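Local coordinates for protein XRE family transcriptional regulator (Pseudomonas putida, PDB 6F8H) that acts as the antitoxin GraA of a HigA-type toxin-antitoxin pair, probably neutralising the toxin GraT and binding DNA through its helix-turn-helix, at residues Phe83-Arg86 with Thr87-Gln91. Sequence-based numbering, arbitrary orientation.
Sequences FDLR and TAEQQ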
loop_
_atom_site.group_PDB
_atom_site.type_symbol
_atom_site.label_atom_id
_atom_site.label_comp_id
_atom_site.label_asym_id
_atom_site.label_seq_id
_atom_site.Cartn_x
_atom_site.Cartn_y
_atom_site.Cartn_z
ATOM N N PHE A 83 -6.228 3.494 -4.540
ATOM C CA PHE A 83 -6.047 3.469 -5.983
ATOM C C PHE A 83 -5.745 2.062 -6.466
ATOM O O PHE A 83 -6.339 1.600 -7.436
ATOM C CB PHE A 83 -4.931 4.420 -6.410
ATOM C CG PHE A 83 -4.504 4.253 -7.843
ATOM C CD1 PHE A 83 -5.186 4.904 -8.872
ATOM C CD2 PHE A 83 -3.421 3.458 -8.164
ATOM C CE1 PHE A 83 -4.788 4.756 -10.187
ATOM C CE2 PHE A 83 -3.022 3.303 -9.470
ATOM C CZ PHE A 83 -3.705 3.954 -10.487
ATOM N N ASP A 84 -4.804 1.394 -5.795
ATOM C CA ASP A 84 -4.420 0.038 -6.167
ATOM C C ASP A 84 -5.571 -0.971 -6.044
ATOM O O ASP A 84 -5.714 -1.876 -6.867
ATOM C CB ASP A 84 -3.232 -0.415 -5.308
ATOM C CG ASP A 84 -1.939 0.280 -5.705
ATOM O OD1 ASP A 84 -1.783 0.615 -6.904
ATOM O OD2 ASP A 84 -1.089 0.497 -4.825
ATOM N N LEU A 85 -6.372 -0.812 -5.003
ATOM C CA LEU A 85 -7.511 -1.694 -4.782
ATOM C C LEU A 85 -8.582 -1.475 -5.852
ATOM O O LEU A 85 -9.042 -2.415 -6.501
ATOM C CB LEU A 85 -8.087 -1.461 -3.392
ATOM C CG LEU A 85 -9.313 -2.290 -3.000
ATOM C CD1 LEU A 85 -8.969 -3.765 -3.011
ATOM C CD2 LEU A 85 -9.848 -1.883 -1.621
ATOM N N ARG A 86 -8.954 -0.221 -6.041
ATOM C CA ARG A 86 -9.956 0.122 -7.041
ATOM C C ARG A 86 -9.513 -0.406 -8.415
ATOM O O ARG A 86 -10.320 -0.942 -9.180
ATOM C CB ARG A 86 -10.185 1.637 -7.064
ATOM C CG ARG A 86 -11.352 2.090 -7.939
ATOM C CD ARG A 86 -12.700 1.733 -7.328
ATOM N NE ARG A 86 -13.641 1.350 -8.375
ATOM C CZ ARG A 86 -14.175 0.140 -8.488
ATOM N NH1 ARG A 86 -13.886 -0.800 -7.602
ATOM N NH2 ARG A 86 -15.013 -0.125 -9.478
ATOM N N THR A 87 -8.217 -0.300 -8.699
ATOM C CA THR A 87 -7.675 -0.786 -9.959
ATOM C C THR A 87 -7.773 -2.310 -10.080
ATOM O O THR A 87 -8.239 -2.825 -11.102
ATOM C CB THR A 87 -6.211 -0.340 -10.141
ATOM O OG1 THR A 87 -6.157 1.087 -10.190
ATOM C CG2 THR A 87 -5.636 -0.894 -11.442
ATOM N N ALA A 88 -7.356 -3.022 -9.032
ATOM C CA ALA A 88 -7.432 -4.480 -9.000
ATOM C C ALA A 88 -8.876 -4.969 -9.179
ATOM O O ALA A 88 -9.124 -5.995 -9.816
ATOM C CB ALA A 88 -6.840 -5.016 -7.685
ATOM N N GLU A 89 -9.819 -4.229 -8.608
ATOM C CA GLU A 89 -11.226 -4.559 -8.747
ATOM C C GLU A 89 -11.651 -4.361 -10.190
ATOM O O GLU A 89 -12.288 -5.239 -10.791
ATOM C CB GLU A 89 -12.090 -3.693 -7.840
ATOM C CG GLU A 89 -11.980 -3.953 -6.353
ATOM C CD GLU A 89 -12.905 -3.036 -5.561
ATOM O OE1 GLU A 89 -12.779 -1.799 -5.694
ATOM O OE2 GLU A 89 -13.768 -3.544 -4.816
ATOM N N GLN A 90 -11.298 -3.204 -10.746
ATOM C CA GLN A 90 -11.707 -2.882 -12.108
ATOM C C GLN A 90 -11.129 -3.892 -13.083
ATOM O O GLN A 90 -11.837 -4.395 -13.949
ATOM C CB GLN A 90 -11.288 -1.458 -12.489
ATOM C CG GLN A 90 -12.271 -0.382 -12.004
ATOM C CD GLN A 90 -11.909 1.007 -12.498
ATOM O OE1 GLN A 90 -10.765 1.253 -12.896
ATOM N NE2 GLN A 90 -12.885 1.922 -12.492
ATOM N N GLN A 91 -9.854 -4.214 -12.907
ATOM C CA GLN A 91 -9.149 -5.084 -13.830
ATOM C C GLN A 91 -9.476 -6.560 -13.610
ATOM O O GLN A 91 -9.780 -7.274 -14.566
ATOM C CB GLN A 91 -7.635 -4.846 -13.723
ATOM C CG GLN A 91 -7.216 -3.462 -14.223
ATOM C CD GLN A 91 -5.706 -3.241 -14.221
ATOM O OE1 GLN A 91 -4.937 -4.058 -13.697
ATOM N NE2 GLN A 91 -5.274 -2.117 -14.800
#
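Arg86 NH1 points at Glu89 OE1, one helical turn ahead, in a salt bridge modelled at a doubtfully short 2.4 Å. The carboxylate enters at the edge of the guanidinium with the two planes nearly perpendicular (86°). Bends at chi2 and chi3 fold the arginine forward along the helix, which also brings Gln90 CG over one guanidinium face, toward its rim, 3.7 Å from Arg86 NH2. Four residues apart, Phe83 and Thr87 also meet: Thr87 OG1 lies over the centre of one face of the Phe83 ring, 3.8 Å from CZ. With OG1 beside its own backbone N (chi1 -62°), the hydroxyl turns back to give a 2.8 Å hydrogen bond to Phe83 O. That oxygen also accepts from Thr87 N at 3.0 Å, the two donors arriving from opposite faces of the carbonyl plane. Bonds from Ala88 N to Asp84 O, Glu89 N to Leu85 O and Gln90 N to Arg86 O continue the i to i+4 bonding. Outside the helix, the N-terminal segment runs across this side: Arg86 NE bonds to Met12 O, Pro14 packs on Phe83, Arg86, Thr87 and Gln90, and His16 meets the Phe83 ring edge-to-face. Leu63 of the second subunit packs on Ala88 and Glu89. Arg86 with Glu89 (i to i+3) and Phe83 with Thr87 (i to i+4) keep alpha-helical spacings, here in the long C-terminal helix 73-99 of a dimeric, HigA-like antitoxin.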